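Local coordinates for protein beta-galactoside alpha-2,6-sialyltransferase (Photobacterium sp., PDB 2Z4T) that probably transfers sialic acid from a CMP-activated donor to galactosides such as lactose in alpha-2,6 linkage, as a GT-B fold glycosyltransferase, at residues Leu354-Thr360 with Ser397-Lys403; Arg371-Ala375 with Ile410-Ile415; Ser389-Tyr393 with Asp502-Cys506. All blocks are in the same frame, centred on the assembly; numbering follows the deposited sequence.

Contact 1 of 3, residues Leu354-Thr360 with Ser397-Lys403. With C5P (cytidine-5'-monophosphate), chain C.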
loop_
_atom_site.group_PDB
_atom_site.type_symbol
_atom_site.label_atom_id
_atom_site.label_comp_id
_atom_site.label_asym_id
_atom_site.label_seq_id
_atom_site.Cartn_x
_atom_site.Cartn_y
_atom_site.Cartn_z
ATOM N N LEU A 354 17.491 22.719 -20.525
ATOM C CA LEU A 354 16.171 23.222 -20.149
ATOM C C LEU A 354 15.717 22.651 -18.805
ATOM O O LEU A 354 16.041 21.493 -18.483
ATOM C CB LEU A 354 15.134 22.946 -21.257
ATOM C CG LEU A 354 15.521 23.339 -22.698
ATOM C CD1 LEU A 354 14.335 23.191 -23.655
ATOM C CD2 LEU A 354 16.094 24.751 -22.781
ATOM N N PRO A 355 14.988 23.466 -18.005
ATOM C CA PRO A 355 14.367 22.946 -16.784
ATOM C C PRO A 355 13.350 21.897 -17.205
ATOM O O PRO A 355 12.939 21.899 -18.355
ATOM C CB PRO A 355 13.664 24.172 -16.196
ATOM C CG PRO A 355 13.453 25.105 -17.386
ATOM C CD PRO A 355 14.692 24.899 -18.212
ATOM N N ASN A 356 12.962 20.999 -16.308
ATOM C CA ASN A 356 12.071 19.905 -16.680
ATOM C C ASN A 356 10.658 20.044 -16.154
ATOM O O ASN A 356 10.439 20.403 -14.989
ATOM C CB ASN A 356 12.675 18.583 -16.224
ATOM C CG ASN A 356 14.126 18.482 -16.596
ATOM O OD1 ASN A 356 14.493 18.677 -17.757
ATOM N ND2 ASN A 356 14.966 18.231 -15.612
ATOM N N PHE A 357 9.708 19.735 -17.028
ATOM C CA PHE A 357 8.293 19.894 -16.757
ATOM C C PHE A 357 7.638 18.526 -16.841
ATOM O O PHE A 357 7.833 17.817 -17.825
ATOM C CB PHE A 357 7.689 20.857 -17.786
ATOM C CG PHE A 357 6.187 20.796 -17.894
ATOM C CD1 PHE A 357 5.377 20.791 -16.759
ATOM C CD2 PHE A 357 5.580 20.805 -19.144
ATOM C CE1 PHE A 357 3.989 20.748 -16.868
ATOM C CE2 PHE A 357 4.196 20.783 -19.268
ATOM C CZ PHE A 357 3.394 20.755 -18.133
ATOM N N VAL A 358 6.898 18.142 -15.802
ATOM C CA VAL A 358 6.118 16.916 -15.849
ATOM C C VAL A 358 4.649 17.280 -15.913
ATOM O O VAL A 358 4.156 18.009 -15.053
ATOM C CB VAL A 358 6.360 15.973 -14.622
ATOM C CG1 VAL A 358 5.361 14.778 -14.634
ATOM C CG2 VAL A 358 7.789 15.463 -14.591
ATOM N N PHE A 359 3.963 16.812 -16.949
ATOM C CA PHE A 359 2.526 16.931 -16.995
ATOM C C PHE A 359 1.940 15.668 -16.393
ATOM O O PHE A 359 2.322 14.556 -16.809
ATOM C CB PHE A 359 2.006 17.135 -18.420
ATOM C CG PHE A 359 0.510 17.075 -18.517
ATOM C CD1 PHE A 359 -0.258 18.206 -18.292
ATOM C CD2 PHE A 359 -0.135 15.865 -18.775
ATOM C CE1 PHE A 359 -1.646 18.146 -18.356
ATOM C CE2 PHE A 359 -1.527 15.784 -18.841
ATOM C CZ PHE A 359 -2.286 16.930 -18.627
ATOM N N THR A 360 1.025 15.821 -15.425
ATOM C CA THR A 360 0.368 14.661 -14.823
ATOM C C THR A 360 -1.024 14.470 -15.416
ATOM O O THR A 360 -1.831 15.401 -15.420
ATOM C CB THR A 360 0.294 14.746 -13.263
ATOM O OG1 THR A 360 -0.545 15.836 -12.849
ATOM C CG2 THR A 360 1.659 14.938 -12.681
ATOM N N SER A 397 11.034 27.813 -21.959
ATOM C CA SER A 397 11.050 26.484 -22.578
ATOM C C SER A 397 11.505 25.403 -21.583
ATOM O O SER A 397 12.466 25.601 -20.827
ATOM C CB SER A 397 11.942 26.469 -23.806
ATOM O OG SER A 397 11.854 27.701 -24.485
ATOM N N TYR A 398 10.816 24.263 -21.612
ATOM C CA TYR A 398 11.065 23.134 -20.719
ATOM C C TYR A 398 11.224 21.880 -21.531
ATOM O O TYR A 398 10.666 21.776 -22.606
ATOM C CB TYR A 398 9.858 22.900 -19.810
ATOM C CG TYR A 398 9.754 23.857 -18.662
ATOM C CD1 TYR A 398 10.180 23.490 -17.387
ATOM C CD2 TYR A 398 9.244 25.142 -18.849
ATOM C CE1 TYR A 398 10.090 24.379 -16.325
ATOM C CE2 TYR A 398 9.162 26.046 -17.799
ATOM C CZ TYR A 398 9.577 25.655 -16.543
ATOM O OH TYR A 398 9.495 26.546 -15.507
ATOM N N ASP A 399 11.974 20.916 -21.011
ATOM C CA ASP A 399 11.880 19.557 -21.493
ATOM C C ASP A 399 10.578 18.970 -20.965
ATOM O O ASP A 399 10.251 19.082 -19.769
ATOM C CB ASP A 399 13.051 18.733 -20.992
ATOM C CG ASP A 399 14.381 19.204 -21.559
ATOM O OD1 ASP A 399 14.452 19.441 -22.783
ATOM O OD2 ASP A 399 15.354 19.313 -20.772
ATOM N N LEU A 400 9.841 18.348 -21.880
ATOM C CA LEU A 400 8.501 17.863 -21.629
ATOM C C LEU A 400 8.528 16.408 -21.165
ATOM O O LEU A 400 9.082 15.552 -21.862
ATOM C CB LEU A 400 7.691 17.988 -22.917
ATOM C CG LEU A 400 6.228 17.546 -22.905
ATOM C CD1 LEU A 400 5.428 18.237 -21.801
ATOM C CD2 LEU A 400 5.638 17.830 -24.280
ATOM N N PHE A 401 7.902 16.146 -20.005
ATOM C CA PHE A 401 7.777 14.811 -19.399
ATOM C C PHE A 401 6.321 14.483 -19.108
ATOM O O PHE A 401 5.513 15.377 -18.805
ATOM C CB PHE A 401 8.593 14.736 -18.109
ATOM C CG PHE A 401 10.085 14.762 -18.340
ATOM C CD1 PHE A 401 10.830 13.596 -18.259
ATOM C CD2 PHE A 401 10.734 15.942 -18.644
ATOM C CE1 PHE A 401 12.190 13.598 -18.477
ATOM C CE2 PHE A 401 12.106 15.967 -18.875
ATOM C CZ PHE A 401 12.839 14.779 -18.802
ATOM N N PHE A 402 5.976 13.202 -19.195
ATOM C CA PHE A 402 4.591 12.783 -19.003
ATOM C C PHE A 402 4.448 11.691 -17.961
ATOM O O PHE A 402 5.217 10.742 -17.951
ATOM C CB PHE A 402 3.977 12.356 -20.341
ATOM C CG PHE A 402 2.575 11.776 -20.240
ATOM C CD1 PHE A 402 1.503 12.553 -19.789
ATOM C CD2 PHE A 402 2.328 10.467 -20.630
ATOM C CE1 PHE A 402 0.213 12.030 -19.723
ATOM C CE2 PHE A 402 1.048 9.934 -20.573
ATOM C CZ PHE A 402 -0.020 10.716 -20.119
ATOM N N LYS A 403 3.438 11.832 -17.109
ATOM C CA LYS A 403 3.009 10.833 -16.121
ATOM C C LYS A 403 1.471 10.907 -16.220
ATOM O O LYS A 403 0.891 11.648 -15.444
ATOM C CB LYS A 403 3.488 11.372 -14.766
ATOM C CG LYS A 403 3.170 10.518 -13.547
ATOM C CD LYS A 403 3.691 9.104 -13.788
ATOM C CE LYS A 403 3.197 8.191 -12.772
ATOM N NZ LYS A 403 1.803 7.790 -12.929
HETATM O O3P C5P C . -5.729 10.787 -10.176
HETATM P P C5P C . -6.147 10.009 -8.984
HETATM O O1P C5P C . -6.906 8.784 -9.473
HETATM O O2P C5P C . -6.769 10.875 -7.907
HETATM O "O5'" C5P C . -4.802 9.520 -8.313
HETATM C "C5'" C5P C . -4.766 8.494 -7.346
HETATM C "C4'" C5P C . -3.304 8.057 -7.285
HETATM O "O4'" C5P C . -2.893 7.551 -8.563
HETATM C "C3'" C5P C . -2.337 9.198 -7.023
HETATM O "O3'" C5P C . -2.107 9.426 -5.637
HETATM C "C2'" C5P C . -1.072 8.670 -7.641
HETATM O "O2'" C5P C . -0.513 7.633 -6.831
HETATM C "C1'" C5P C . -1.543 7.936 -8.854
HETATM N N1 C5P C . -1.444 8.794 -10.032
HETATM C C2 C5P C . -0.184 8.939 -10.676
HETATM N N3 C5P C . -0.062 9.710 -11.785
HETATM C C4 C5P C . -1.139 10.367 -12.294
HETATM C C5 C5P C . -2.401 10.244 -11.677
HETATM C C6 C5P C . -2.530 9.434 -10.536
HETATM O O2 C5P C . 0.827 8.374 -10.235
HETATM N N4 C5P C . -0.978 11.121 -13.412
#
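At the apolar centre, alternating side chains of two parallel strands pair off on both faces of the sheet. F357 CD2 lies 3.7 Å from L400 CD1 and F359 CD2 3.8 Å from F402 CD1 on one face; on the other, V358 CG2 lies 3.7 Å from F401 CB. The segment axes approach to 4.5 Å at -29°, a twisted parallel pair. Five backbone hydrogen bonds fix the register: D399 N to P355 O (3.0 Å), F357 N to D399 O (2.9 Å), F401 N to F357 O (2.7 Å), F359 N to F401 O (2.8 Å) and K403 N to F359 O (3.0 Å). At the strand starts P355 makes a CH-pi contact, its CG 3.8 Å from the Y398 ring centroid; nearby L354, N356 and D399 belong to a magnesium site with Y349 and S352. At the C-terminal ends of the strands, where parallel sheets usually bind ligands, CMP N4 donates to K403 O (2.8 Å), while K403 NZ, also bonded to S427, reaches CMP O2 weakly (2.9 Å). Strand 443-447 flanks 356-360 on its other side, helix 371-386 packs on F357 and F359, and helix 410-417 on F402.

Contact 2 of 3, residues Arg371-Ala375 with Ile410-Ile415; sequences REYYA and IINTLI
This is a helix-helix packing contact in the CMP-binding Rossmann-like domain of the GT-B fold, between the first turns of helices 371-386 and 410-417. Helix 371-386 is the crossover of the beta-alpha-beta unit formed with strands 356-360 and 399-403. Both segments are alpha-helical, with A375 N to R371 O at 3.0 Å, L414 N to I410 O at 3.1 Å and I415 N to I411 O at 3.1 Å. Their axes approach to 8.8 Å and cross at -37°, N-to-C directions roughly alike. A375 faces I411 (CA-CA 5.0 Å), and its small side chain permits this approach: A375 CB lies 3.7 Å from L414 CB and 4.3 Å from I411 CG2. I411, in the mt rotamer, extends CD1 to 3.8 Å from Y374 CB. No hydrogen bond crosses the interface. R371 adopts chi1 p and packs through its aliphatic part, with NE bonded to N368 O; R371 CG lies 3.9 Å from I410 CG2, and R371 CB 3.5 Å from I411 CG1.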
loop_
_atom_site.group_PDB
_atom_site.type_symbol
_atom_site.label_atom_id
_atom_site.label_comp_id
_atom_site.label_asym_id
_atom_site.label_seq_id
_atom_site.Cartn_x
_atom_site.Cartn_y
_atom_site.Cartn_z
ATOM N N ARG A 371 -13.026 8.551 -23.355
ATOM C CA ARG A 371 -11.576 8.630 -23.229
ATOM C C ARG A 371 -10.809 9.265 -24.398
ATOM O O ARG A 371 -9.689 9.768 -24.211
ATOM C CB ARG A 371 -10.955 7.326 -22.687
ATOM C CG ARG A 371 -10.966 6.152 -23.582
ATOM C CD ARG A 371 -11.353 4.887 -22.802
ATOM N NE ARG A 371 -12.057 4.019 -23.732
ATOM C CZ ARG A 371 -11.793 2.743 -23.963
ATOM N NH1 ARG A 371 -10.866 2.084 -23.272
ATOM N NH2 ARG A 371 -12.516 2.121 -24.878
ATOM N N GLU A 372 -11.414 9.306 -25.581
ATOM C CA GLU A 372 -10.757 10.026 -26.670
ATOM C C GLU A 372 -10.850 11.519 -26.424
ATOM O O GLU A 372 -9.917 12.277 -26.721
ATOM C CB GLU A 372 -11.324 9.645 -28.033
ATOM C CG GLU A 372 -11.039 8.187 -28.365
ATOM C CD GLU A 372 -11.607 7.743 -29.700
ATOM O OE1 GLU A 372 -12.633 8.312 -30.155
ATOM O OE2 GLU A 372 -11.026 6.796 -30.289
ATOM N N TYR A 373 -11.978 11.923 -25.842
ATOM C CA TYR A 373 -12.235 13.314 -25.507
ATOM C C TYR A 373 -11.271 13.730 -24.386
ATOM O O TYR A 373 -10.738 14.843 -24.396
ATOM C CB TYR A 373 -13.699 13.484 -25.093
ATOM C CG TYR A 373 -13.984 14.774 -24.382
ATOM C CD1 TYR A 373 -13.936 16.000 -25.064
ATOM C CD2 TYR A 373 -14.299 14.784 -23.029
ATOM C CE1 TYR A 373 -14.191 17.193 -24.407
ATOM C CE2 TYR A 373 -14.556 15.992 -22.352
ATOM C CZ TYR A 373 -14.502 17.184 -23.045
ATOM O OH TYR A 373 -14.757 18.370 -22.387
ATOM N N TYR A 374 -11.046 12.807 -23.446
ATOM C CA TYR A 374 -10.071 12.984 -22.377
ATOM C C TYR A 374 -8.661 13.145 -22.937
ATOM O O TYR A 374 -7.893 13.976 -22.452
ATOM C CB TYR A 374 -10.134 11.824 -21.370
ATOM C CG TYR A 374 -11.042 12.097 -20.191
ATOM C CD1 TYR A 374 -12.404 12.380 -20.377
ATOM C CD2 TYR A 374 -10.538 12.095 -18.885
ATOM C CE1 TYR A 374 -13.249 12.659 -19.283
ATOM C CE2 TYR A 374 -11.381 12.378 -17.778
ATOM C CZ TYR A 374 -12.730 12.652 -17.989
ATOM O OH TYR A 374 -13.550 12.923 -16.911
ATOM N N ALA A 375 -8.317 12.379 -23.969
ATOM C CA ALA A 375 -6.997 12.507 -24.535
ATOM C C ALA A 375 -6.866 13.876 -25.193
ATOM O O ALA A 375 -5.876 14.592 -24.970
ATOM C CB ALA A 375 -6.736 11.417 -25.518
ATOM N N ILE A 410 -5.657 3.714 -23.109
ATOM C CA ILE A 410 -5.559 4.283 -24.441
ATOM C C ILE A 410 -5.422 5.801 -24.406
ATOM O O ILE A 410 -4.987 6.395 -25.383
ATOM C CB ILE A 410 -6.722 3.785 -25.358
ATOM C CG1 ILE A 410 -6.162 3.214 -26.677
ATOM C CG2 ILE A 410 -7.837 4.838 -25.549
ATOM C CD1 ILE A 410 -5.667 4.267 -27.787
ATOM N N ILE A 411 -5.768 6.426 -23.276
ATOM C CA ILE A 411 -5.591 7.882 -23.105
ATOM C C ILE A 411 -4.118 8.240 -23.115
ATOM O O ILE A 411 -3.696 9.203 -23.775
ATOM C CB ILE A 411 -6.201 8.398 -21.785
ATOM C CG1 ILE A 411 -7.709 8.179 -21.778
ATOM C CG2 ILE A 411 -5.869 9.874 -21.580
ATOM C CD1 ILE A 411 -8.351 8.547 -20.480
ATOM N N ASN A 412 -3.340 7.456 -22.381
ATOM C CA ASN A 412 -1.906 7.642 -22.311
ATOM C C ASN A 412 -1.226 7.449 -23.654
ATOM O O ASN A 412 -0.361 8.249 -24.015
ATOM C CB ASN A 412 -1.284 6.761 -21.225
ATOM C CG ASN A 412 -1.787 7.123 -19.833
ATOM O OD1 ASN A 412 -2.351 8.194 -19.636
ATOM N ND2 ASN A 412 -1.575 6.241 -18.866
ATOM N N THR A 413 -1.622 6.431 -24.420
ATOM C CA THR A 413 -0.946 6.248 -25.702
ATOM C C THR A 413 -1.271 7.388 -26.691
ATOM O O THR A 413 -0.379 7.882 -27.371
ATOM C CB THR A 413 -1.085 4.792 -26.312
ATOM O OG1 THR A 413 -2.205 4.725 -27.195
ATOM C CG2 THR A 413 -1.220 3.719 -25.220
ATOM N N LEU A 414 -2.528 7.839 -26.711
ATOM C CA LEU A 414 -2.934 8.974 -27.545
ATOM C C LEU A 414 -2.155 10.252 -27.227
ATOM O O LEU A 414 -1.688 10.934 -28.143
ATOM C CB LEU A 414 -4.434 9.238 -27.431
ATOM C CG LEU A 414 -5.333 8.218 -28.135
ATOM C CD1 LEU A 414 -6.749 8.318 -27.632
ATOM C CD2 LEU A 414 -5.286 8.389 -29.671
ATOM N N ILE A 415 -2.011 10.561 -25.933
ATOM C CA ILE A 415 -1.258 11.739 -25.483
ATOM C C ILE A 415 0.196 11.586 -25.885
ATOM O O ILE A 415 0.824 12.525 -26.348
ATOM C CB ILE A 415 -1.352 11.947 -23.942
ATOM C CG1 ILE A 415 -2.748 12.396 -23.541
ATOM C CG2 ILE A 415 -0.336 12.962 -23.457
ATOM C CD1 ILE A 415 -2.997 12.330 -22.044
#

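Contact 3 of 3, residues Ser389-Tyr393 with Asp502-Cys506; sequences SSPHY and DLPNC
Two irregular loops meet here through a few side chains, with no direct hydrogen bond between them and 181 Å² buried in all. Residues 389-393 follow helix 371-386 and form a type I beta turn from S390 to Y393, closed by Y393 N to S390 O at 3.2 Å; P391 (-65/-18) and H392 (-89/2) occupy its corners. S390 takes chi1 t, so that OG accepts from H392 N at 2.9 Å, an ST turn superposed on the beta turn; S390 OG also pairs with N384. H392, chi1 m and chi2 -68°, directs its imidazole to the other loop: NE2 is 3.4 Å from L503 CD2, and the ring edge at CD2 is 4.1 Å from P504 CD. Opposite, D502 follows a cis peptide bond and has phi/psi 68/-56, whereas L503 (-102/154) and P504 (-63/149) are extended. L503 is in the mt rotamer; P504, CG-exo, sets CG 4.1 Å from P391 CD and 4.3 Å from S390 OG. C506, chi1 m, has SG 4.5 Å from S390 CB and forms a disulfide with C511. One water joins the loops, 2.8 Å from H392 NE2 and donating to D502 O at 3.3 Å. Away from the CMP, sugar and magnesium sites, the contact joins a beta-alpha-beta connection to the disulfide-bonded C-terminal tail, its defining local motif being the combined ST turn and type I beta turn.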
loop_
_atom_site.group_PDB
_atom_site.type_symbol
_atom_site.label_atom_id
_atom_site.label_comp_id
_atom_site.label_asym_id
_atom_site.label_seq_id
_atom_site.Cartn_x
_atom_site.Cartn_y
_atom_site.Cartn_z
ATOM N N SER A 389 1.551 31.561 -26.775
ATOM C CA SER A 389 0.327 32.289 -27.061
ATOM C C SER A 389 -0.776 32.013 -26.036
ATOM O O SER A 389 -1.911 32.456 -26.210
ATOM C CB SER A 389 -0.155 31.984 -28.477
ATOM O OG SER A 389 -0.587 30.638 -28.582
ATOM N N SER A 390 -0.445 31.299 -24.964
ATOM C CA SER A 390 -1.394 31.084 -23.858
ATOM C C SER A 390 -1.018 31.803 -22.560
ATOM O O SER A 390 0.169 31.875 -22.203
ATOM C CB SER A 390 -1.569 29.594 -23.558
ATOM O OG SER A 390 -2.252 29.399 -22.317
ATOM N N PRO A 391 -2.031 32.302 -21.826
ATOM C CA PRO A 391 -1.734 32.852 -20.494
ATOM C C PRO A 391 -1.228 31.799 -19.491
ATOM O O PRO A 391 -0.634 32.172 -18.486
ATOM C CB PRO A 391 -3.077 33.451 -20.038
ATOM C CG PRO A 391 -4.123 32.781 -20.874
ATOM C CD PRO A 391 -3.471 32.390 -22.169
ATOM N N HIS A 392 -1.443 30.510 -19.761
ATOM C CA HIS A 392 -0.950 29.452 -18.854
ATOM C C HIS A 392 0.470 28.967 -19.152
ATOM O O HIS A 392 0.994 28.079 -18.481
ATOM C CB HIS A 392 -1.950 28.295 -18.776
ATOM C CG HIS A 392 -3.345 28.766 -18.514
ATOM N ND1 HIS A 392 -3.718 29.327 -17.311
ATOM C CD2 HIS A 392 -4.423 28.864 -19.328
ATOM C CE1 HIS A 392 -4.979 29.720 -17.382
ATOM N NE2 HIS A 392 -5.429 29.448 -18.595
ATOM N N TYR A 393 1.084 29.588 -20.149
ATOM C CA TYR A 393 2.451 29.318 -20.531
ATOM C C TYR A 393 3.311 29.246 -19.291
ATOM O O TYR A 393 3.220 30.116 -18.429
ATOM C CB TYR A 393 2.962 30.456 -21.431
ATOM C CG TYR A 393 4.368 30.272 -21.928
ATOM C CD1 TYR A 393 4.774 29.063 -22.512
ATOM C CD2 TYR A 393 5.303 31.306 -21.849
ATOM C CE1 TYR A 393 6.075 28.886 -22.996
ATOM C CE2 TYR A 393 6.614 31.125 -22.328
ATOM C CZ TYR A 393 6.981 29.917 -22.897
ATOM O OH TYR A 393 8.246 29.745 -23.382
ATOM N N ASP A 502 -13.509 26.870 -20.687
ATOM C CA ASP A 502 -12.453 27.318 -19.730
ATOM C C ASP A 502 -11.056 27.653 -20.259
ATOM O O ASP A 502 -10.581 28.772 -20.049
ATOM C CB ASP A 502 -12.437 26.639 -18.357
ATOM C CG ASP A 502 -11.871 27.560 -17.234
ATOM O OD1 ASP A 502 -12.290 27.439 -16.067
ATOM O OD2 ASP A 502 -11.004 28.414 -17.509
ATOM N N LEU A 503 -10.392 26.730 -20.946
ATOM C CA LEU A 503 -9.044 27.050 -21.387
ATOM C C LEU A 503 -9.076 27.420 -22.865
ATOM O O LEU A 503 -9.959 26.956 -23.591
ATOM C CB LEU A 503 -8.100 25.872 -21.187
ATOM C CG LEU A 503 -7.784 25.410 -19.772
ATOM C CD1 LEU A 503 -6.986 24.112 -19.861
ATOM C CD2 LEU A 503 -7.047 26.481 -18.953
ATOM N N PRO A 504 -8.106 28.240 -23.319
ATOM C CA PRO A 504 -8.017 28.578 -24.732
ATOM C C PRO A 504 -7.755 27.335 -25.540
ATOM O O PRO A 504 -7.112 26.416 -25.048
ATOM C CB PRO A 504 -6.784 29.484 -24.817
ATOM C CG PRO A 504 -6.354 29.772 -23.427
ATOM C CD PRO A 504 -7.051 28.868 -22.499
ATOM N N ASN A 505 -8.250 27.306 -26.767
ATOM C CA ASN A 505 -8.000 26.199 -27.661
ATOM C C ASN A 505 -6.672 26.368 -28.447
ATOM O O ASN A 505 -6.554 27.214 -29.357
ATOM C CB ASN A 505 -9.191 26.008 -28.602
ATOM C CG ASN A 505 -9.083 24.741 -29.437
ATOM O OD1 ASN A 505 -8.099 23.995 -29.342
ATOM N ND2 ASN A 505 -10.089 24.496 -30.270
ATOM N N CYS A 506 -5.690 25.540 -28.107
ATOM C CA CYS A 506 -4.385 25.636 -28.706
ATOM C C CYS A 506 -4.178 24.664 -29.859
ATOM O O CYS A 506 -3.054 24.502 -30.323
ATOM C CB CYS A 506 -3.320 25.420 -27.651
ATOM S SG CYS A 506 -3.437 26.574 -26.285
HETATM O O HOH W 1 -7.881 30.451 -19.351
#

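All three contacts involve one beta-alpha-beta unit: contact 1 pairs its strands, contact 2 uses the start of its helix 371-386, and contact 3 uses the loop leading from that helix back to strand 399-403. Contacts 1 and 2, with centres about 18 Å apart, touch directly, F402 CZ lying 3.5 Å from N412 OD1 and F402 CE1 3.9 Å from I415 CG2. Contact 3 is about 17 Å from contact 1 and 20 Å from contact 2, centre to centre, and touches neither. Contact 1 meets CMP itself, whereas in contact 2 the I415 side chain is about 9 Å from the nucleotide and about 5 Å from G361, a CMP-binding residue.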